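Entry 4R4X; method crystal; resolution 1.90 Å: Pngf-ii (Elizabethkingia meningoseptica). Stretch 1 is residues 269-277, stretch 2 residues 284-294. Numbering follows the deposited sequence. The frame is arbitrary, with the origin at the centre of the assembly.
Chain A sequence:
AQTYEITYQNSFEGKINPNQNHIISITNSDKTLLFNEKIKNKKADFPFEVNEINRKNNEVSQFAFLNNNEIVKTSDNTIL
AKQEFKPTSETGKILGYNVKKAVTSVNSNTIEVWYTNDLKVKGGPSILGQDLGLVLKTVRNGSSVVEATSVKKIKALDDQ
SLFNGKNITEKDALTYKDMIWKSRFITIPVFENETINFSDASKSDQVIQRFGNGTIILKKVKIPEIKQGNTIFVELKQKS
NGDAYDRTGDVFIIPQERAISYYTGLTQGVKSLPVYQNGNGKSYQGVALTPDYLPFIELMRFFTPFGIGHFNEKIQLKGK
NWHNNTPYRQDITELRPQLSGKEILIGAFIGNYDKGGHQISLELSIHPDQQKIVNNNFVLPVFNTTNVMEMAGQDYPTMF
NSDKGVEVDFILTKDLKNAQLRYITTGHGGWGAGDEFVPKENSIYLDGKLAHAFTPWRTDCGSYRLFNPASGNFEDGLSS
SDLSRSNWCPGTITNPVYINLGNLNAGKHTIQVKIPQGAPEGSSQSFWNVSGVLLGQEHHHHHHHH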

ATOM      1  N   GLY A 269       6.254 -17.273 -27.107  1.00 17.51           N
ATOM      2  CA  GLY A 269       5.183 -18.235 -27.195  1.00 17.45           C
ATOM      3  C   GLY A 269       5.266 -19.328 -26.160  1.00 16.89           C
ATOM      4  O   GLY A 269       6.332 -19.677 -25.630  1.00 16.65           O
ATOM      5  N   VAL A 270       4.101 -19.898 -25.896  1.00 17.14           N
ATOM      6  CA  VAL A 270       3.945 -20.827 -24.817  1.00 18.72           C
ATOM      7  C   VAL A 270       4.873 -22.047 -24.976  1.00 19.93           C
ATOM      8  O   VAL A 270       5.222 -22.678 -23.990  1.00 18.62           O
ATOM      9  CB  VAL A 270       2.470 -21.252 -24.686  1.00 18.56           C
ATOM     10  CG1 VAL A 270       2.087 -22.246 -25.785  1.00 18.81           C
ATOM     11  CG2 VAL A 270       2.213 -21.832 -23.313  1.00 19.16           C
ATOM     12  N   LYS A 271       5.296 -22.369 -26.201  1.00 20.89           N
ATOM     13  CA  LYS A 271       6.170 -23.538 -26.401  1.00 21.76           C
ATOM     14  C   LYS A 271       7.534 -23.387 -25.715  1.00 20.62           C
ATOM     15  O   LYS A 271       8.188 -24.380 -25.431  1.00 20.26           O
ATOM     16  CB  LYS A 271       6.354 -23.825 -27.902  1.00 24.25           C
ATOM     17  CG  LYS A 271       6.989 -25.175 -28.213  1.00 28.58           C
ATOM     18  CD  LYS A 271       7.085 -25.430 -29.716  1.00 30.84           C
ATOM     19  CE  LYS A 271       7.690 -26.795 -30.028  1.00 33.40           C
ATOM     20  NZ  LYS A 271       7.010 -27.886 -29.269  1.00 35.11           N
ATOM     21  N   SER A 272       7.966 -22.162 -25.439  1.00 20.10           N
ATOM     22  CA  SER A 272       9.260 -21.927 -24.817  1.00 20.02           C
ATOM     23  C   SER A 272       9.289 -22.327 -23.342  1.00 19.15           C
ATOM     24  O   SER A 272      10.338 -22.550 -22.807  1.00 17.43           O
ATOM     25  CB  SER A 272       9.667 -20.457 -24.959  1.00 20.96           C
ATOM     26  OG  SER A 272       9.999 -20.181 -26.299  1.00 22.87           O
ATOM     27  N   LEU A 273       8.122 -22.401 -22.708  1.00 18.07           N
ATOM     28  CA  LEU A 273       8.010 -22.811 -21.319  1.00 18.75           C
ATOM     29  C   LEU A 273       8.281 -24.308 -21.159  1.00 18.59           C
ATOM     30  O   LEU A 273       7.888 -25.105 -22.005  1.00 18.51           O
ATOM     31  CB  LEU A 273       6.606 -22.495 -20.803  1.00 18.04           C
ATOM     32  CG  LEU A 273       6.223 -21.014 -20.830  1.00 18.52           C
ATOM     33  CD1 LEU A 273       4.827 -20.819 -20.258  1.00 18.98           C
ATOM     34  CD2 LEU A 273       7.251 -20.179 -20.074  1.00 18.83           C
ATOM     35  N   PRO A 274       8.963 -24.695 -20.078  1.00 19.24           N
ATOM     36  CA  PRO A 274       9.140 -26.127 -19.777  1.00 19.69           C
ATOM     37  C   PRO A 274       7.812 -26.856 -19.598  1.00 20.25           C
ATOM     38  O   PRO A 274       6.888 -26.316 -18.972  1.00 18.65           O
ATOM     39  CB  PRO A 274       9.911 -26.126 -18.459  1.00 20.51           C
ATOM     40  CG  PRO A 274      10.523 -24.789 -18.340  1.00 20.79           C
ATOM     41  CD  PRO A 274       9.691 -23.830 -19.139  1.00 20.42           C
ATOM     42  N   VAL A 275       7.722 -28.067 -20.149  1.00 20.02           N
ATOM     43  CA  VAL A 275       6.515 -28.905 -20.054  1.00 20.83           C
ATOM     44  C   VAL A 275       6.491 -29.662 -18.720  1.00 20.04           C
ATOM     45  O   VAL A 275       7.491 -30.233 -18.309  1.00 21.91           O
ATOM     46  CB  VAL A 275       6.429 -29.906 -21.248  1.00 22.59           C
ATOM     47  CG1 VAL A 275       5.271 -30.869 -21.083  1.00 23.12           C
ATOM     48  CG2 VAL A 275       6.254 -29.168 -22.570  1.00 22.84           C
ATOM     49  N   TYR A 276       5.364 -29.621 -18.012  1.00 19.22           N
ATOM     50  CA  TYR A 276       5.165 -30.412 -16.800  1.00 18.77           C
ATOM     51  C   TYR A 276       4.147 -31.518 -17.074  1.00 18.92           C
ATOM     52  O   TYR A 276       3.092 -31.269 -17.642  1.00 19.38           O
ATOM     53  CB  TYR A 276       4.657 -29.534 -15.627  1.00 19.04           C
ATOM     54  CG  TYR A 276       4.377 -30.324 -14.350  1.00 18.40           C
ATOM     55  CD1 TYR A 276       5.417 -30.780 -13.539  1.00 19.21           C
ATOM     56  CD2 TYR A 276       3.086 -30.616 -13.964  1.00 17.70           C
ATOM     57  CE1 TYR A 276       5.166 -31.510 -12.378  1.00 19.43           C
ATOM     58  CE2 TYR A 276       2.817 -31.332 -12.810  1.00 18.70           C
ATOM     59  CZ  TYR A 276       3.858 -31.790 -12.025  1.00 18.95           C
ATOM     60  OH  TYR A 276       3.581 -32.499 -10.891  1.00 19.90           O
ATOM     61  N   GLN A 277       4.460 -32.734 -16.653  1.00 20.20           N
ATOM     62  CA  GLN A 277       3.551 -33.887 -16.827  1.00 20.66           C
ATOM     63  C   GLN A 277       3.576 -34.737 -15.564  1.00 20.62           C
ATOM     64  O   GLN A 277       4.633 -34.865 -14.941  1.00 21.19           O
ATOM     65  CB  GLN A 277       3.972 -34.701 -18.058  1.00 23.72           C
ATOM     66  CG  GLN A 277       3.703 -33.965 -19.355  1.00 26.51           C
ATOM     67  CD  GLN A 277       4.150 -34.702 -20.609  1.00 30.48           C
ATOM     68  OE1 GLN A 277       3.782 -34.325 -21.720  1.00 35.27           O
ATOM     69  NE2 GLN A 277       4.956 -35.718 -20.440  1.00 30.15           N
ATOM     70  N   TYR A 284       1.173 -29.505 -19.218  1.00 18.45           N
ATOM     71  CA  TYR A 284       1.049 -28.202 -18.577  1.00 17.11           C
ATOM     72  C   TYR A 284       2.352 -27.481 -18.849  1.00 18.07           C
ATOM     73  O   TYR A 284       3.378 -28.129 -19.127  1.00 19.03           O
ATOM     74  CB  TYR A 284       0.763 -28.389 -17.093  1.00 16.21           C
ATOM     75  CG  TYR A 284      -0.471 -29.222 -16.889  1.00 15.53           C
ATOM     76  CD1 TYR A 284      -1.746 -28.643 -16.990  1.00 15.49           C
ATOM     77  CD2 TYR A 284      -0.387 -30.579 -16.671  1.00 14.35           C
ATOM     78  CE1 TYR A 284      -2.882 -29.396 -16.866  1.00 15.17           C
ATOM     79  CE2 TYR A 284      -1.526 -31.356 -16.539  1.00 14.36           C
ATOM     80  CZ  TYR A 284      -2.776 -30.758 -16.633  1.00 14.61           C
ATOM     81  OH  TYR A 284      -3.933 -31.501 -16.493  1.00 14.84           O
ATOM     82  N   GLN A 285       2.313 -26.157 -18.782  1.00 17.60           N
ATOM     83  CA  GLN A 285       3.420 -25.340 -19.244  1.00 17.80           C
ATOM     84  C   GLN A 285       3.870 -24.324 -18.194  1.00 17.21           C
ATOM     85  O   GLN A 285       3.089 -23.492 -17.748  1.00 17.26           O
ATOM     86  CB  GLN A 285       3.027 -24.592 -20.515  1.00 18.38           C
ATOM     87  CG  GLN A 285       2.467 -25.465 -21.620  1.00 18.53           C
ATOM     88  CD  GLN A 285       0.989 -25.776 -21.463  1.00 19.28           C
ATOM     89  OE1 GLN A 285       0.186 -24.925 -21.036  1.00 18.27           O
ATOM     90  NE2 GLN A 285       0.614 -27.003 -21.819  1.00 18.74           N
ATOM     91  N   GLY A 286       5.146 -24.385 -17.830  1.00 16.63           N
ATOM     92  CA  GLY A 286       5.783 -23.341 -17.035  1.00 15.91           C
ATOM     93  C   GLY A 286       5.285 -23.220 -15.609  1.00 15.29           C
ATOM     94  O   GLY A 286       5.384 -22.149 -15.009  1.00 15.34           O
ATOM     95  N   VAL A 287       4.788 -24.321 -15.067  1.00 14.98           N
ATOM     96  CA  VAL A 287       4.150 -24.310 -13.750  1.00 15.27           C
ATOM     97  C   VAL A 287       5.079 -24.675 -12.605  1.00 15.41           C
ATOM     98  O   VAL A 287       4.707 -24.489 -11.440  1.00 14.17           O
ATOM     99  CB  VAL A 287       2.902 -25.215 -13.691  1.00 15.08           C
ATOM    100  CG1 VAL A 287       1.908 -24.758 -14.724  1.00 14.68           C
ATOM    101  CG2 VAL A 287       3.248 -26.694 -13.862  1.00 15.48           C
ATOM    102  N   ALA A 288       6.269 -25.181 -12.933  1.00 14.89           N
ATOM    103  CA  ALA A 288       7.216 -25.642 -11.926  1.00 15.79           C
ATOM    104  C   ALA A 288       8.640 -25.170 -12.196  1.00 16.22           C
ATOM    105  O   ALA A 288       9.069 -25.070 -13.345  1.00 16.17           O
ATOM    106  CB  ALA A 288       7.197 -27.168 -11.846  1.00 16.22           C
ATOM    107  N   LEU A 289       9.374 -24.890 -11.121  1.00 15.71           N
ATOM    108  CA  LEU A 289      10.769 -24.545 -11.234  1.00 17.47           C
ATOM    109  C   LEU A 289      11.511 -25.735 -11.863  1.00 17.51           C
ATOM    110  O   LEU A 289      11.156 -26.888 -11.613  1.00 16.05           O
ATOM    111  CB  LEU A 289      11.323 -24.206  -9.845  1.00 18.50           C
ATOM    112  CG  LEU A 289      12.809 -24.189  -9.520  1.00 19.03           C
ATOM    113  CD1 LEU A 289      12.980 -23.476  -8.188  1.00 19.80           C
ATOM    114  CD2 LEU A 289      13.393 -25.587  -9.461  1.00 20.61           C
ATOM    115  N   THR A 290      12.472 -25.437 -12.736  1.00 17.77           N
ATOM    116  CA  THR A 290      13.421 -26.450 -13.208  1.00 18.59           C
ATOM    117  C   THR A 290      14.836 -25.836 -13.079  1.00 18.88           C
ATOM    118  O   THR A 290      14.981 -24.662 -12.764  1.00 18.18           O
ATOM    119  CB  THR A 290      13.151 -26.875 -14.665  1.00 18.99           C
ATOM    120  OG1 THR A 290      13.670 -25.888 -15.542  1.00 18.61           O
ATOM    121  CG2 THR A 290      11.674 -27.083 -14.969  1.00 19.35           C
ATOM    122  N   PRO A 291      15.882 -26.621 -13.351  1.00 20.08           N
ATOM    123  CA  PRO A 291      17.215 -26.037 -13.296  1.00 20.44           C
ATOM    124  C   PRO A 291      17.399 -24.819 -14.204  1.00 19.43           C
ATOM    125  O   PRO A 291      18.246 -23.982 -13.924  1.00 18.24           O
ATOM    126  CB  PRO A 291      18.117 -27.206 -13.743  1.00 20.98           C
ATOM    127  CG  PRO A 291      17.367 -28.428 -13.342  1.00 20.62           C
ATOM    128  CD  PRO A 291      15.929 -28.068 -13.646  1.00 20.59           C
ATOM    129  N   ASP A 292      16.602 -24.729 -15.270  1.00 18.91           N
ATOM    130  CA  ASP A 292      16.720 -23.672 -16.267  1.00 20.12           C
ATOM    131  C   ASP A 292      15.601 -22.624 -16.207  1.00 18.29           C
ATOM    132  O   ASP A 292      15.591 -21.692 -17.014  1.00 17.29           O
ATOM    133  CB  ASP A 292      16.714 -24.302 -17.669  1.00 22.56           C
ATOM    134  CG  ASP A 292      17.597 -25.542 -17.749  1.00 25.99           C
ATOM    135  OD1 ASP A 292      18.814 -25.377 -17.588  1.00 28.37           O
ATOM    136  OD2 ASP A 292      17.069 -26.669 -17.914  1.00 29.04           O
ATOM    137  N   TYR A 293      14.677 -22.753 -15.247  1.00 16.61           N
ATOM    138  CA  TYR A 293      13.448 -21.957 -15.302  1.00 15.11           C
ATOM    139  C   TYR A 293      12.880 -21.706 -13.914  1.00 14.62           C
ATOM    140  O   TYR A 293      12.890 -22.600 -13.054  1.00 14.27           O
ATOM    141  CB  TYR A 293      12.411 -22.692 -16.175  1.00 14.97           C
ATOM    142  CG  TYR A 293      11.021 -22.091 -16.165  1.00 14.63           C
ATOM    143  CD1 TYR A 293      10.712 -21.009 -16.958  1.00 14.34           C
ATOM    144  CD2 TYR A 293      10.025 -22.605 -15.328  1.00 14.67           C
ATOM    145  CE1 TYR A 293       9.453 -20.438 -16.923  1.00 14.23           C
ATOM    146  CE2 TYR A 293       8.760 -22.060 -15.301  1.00 14.10           C
ATOM    147  CZ  TYR A 293       8.484 -20.976 -16.105  1.00 14.05           C
ATOM    148  OH  TYR A 293       7.244 -20.423 -16.108  1.00 13.98           O
ATOM    149  N   LEU A 294      12.387 -20.476 -13.724  1.00 14.33           N
ATOM    150  CA  LEU A 294      11.554 -20.107 -12.586  1.00 14.80           C
ATOM    151  C   LEU A 294      10.158 -19.676 -13.053  1.00 14.60           C
ATOM    152  O   LEU A 294      10.026 -18.953 -14.047  1.00 13.91           O
ATOM    153  CB  LEU A 294      12.167 -18.943 -11.828  1.00 14.67           C
ATOM    154  CG  LEU A 294      13.499 -19.232 -11.160  1.00 15.60           C
ATOM    155  CD1 LEU A 294      14.039 -17.941 -10.587  1.00 15.78           C
ATOM    156  CD2 LEU A 294      13.410 -20.330 -10.114  1.00 15.68           C
TER

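What holds the two backbones together? Three hydrogen bonds between main-chain atoms do, and all join the short antiparallel pairing of the stretches. Tyr276 and Tyr284 form a hydrogen-bonded pair: Tyr276 N donates to Tyr284 O at 2.7 Å, nearly straight at 170°, and Tyr284 N returns a bond to Tyr276 O at 3.0 Å, more bent at 143°. Two residues along on each stretch, Gly286 N donates to Pro274 O at 2.8 Å and 164°. Proline has no amide hydrogen to give, so Pro274 can join this ladder through its carbonyl alone. Between these bonds lies the non-hydrogen-bonded pair Val275 and Gln285, with Val275 CA and Gln285 CA 4.8 Å apart; there Val275 CA approaches Tyr284 O at 3.4 Å, a CA-H...O contact beside the stronger bond from Tyr276.

Why does glycine suit position 286? Its phi of 68° is positive, which by itself favours glycine, and the backbone leaves the strand here. Space is also short: a CB built on Gly286 would lie 2.9 Å from Leu273 CD1, a clash. Leu273 also packs against the Gly286 backbone, with Leu273 CB 3.8 Å from Gly286 N. The carbonyl of Gly286 is used as well, since Tyr293 OH donates to Gly286 O at 2.8 Å and so ties the far part of its own stretch back to the end of the strand.

How does Tyr293 meet the first stretch? Its ring serves as a platform for Pro274. Pro274 CD sits 3.8 Å from the centroid of the Tyr293 ring and only 16° off the normal, a CH-pi contact over the face, while Pro274 CG comes within 3.5 Å of Tyr293 CG. Leu273 CD2 adds an apolar contact to Tyr293 CE1 at 3.9 Å. Tyr293 is the last residue of a type I turn that begins at Thr290, closed by paired backbone bonds, Thr290 N to Tyr293 O at 2.9 Å and Tyr293 N to Thr290 O at 3.1 Å. From that turn, Thr290 CG2 reaches Pro274 CB at 4.0 Å.

What packs on the two faces of the pairing? Tyr276 and Tyr284 share one face, with Tyr276 CB 4.3 Å from Tyr284 CB and Tyr284 CD2 at the edge of the Tyr276 ring. Val287 CG2 fills in against Tyr276 CB at 3.6 Å, and Ala288 CB makes a looser contact, 4.4 Å from Tyr276 CD1. Val275 and Gln285 occupy the other face, where Val270 CG2, from the 3-10 segment, rests 4.0 Å from Gln285 CB.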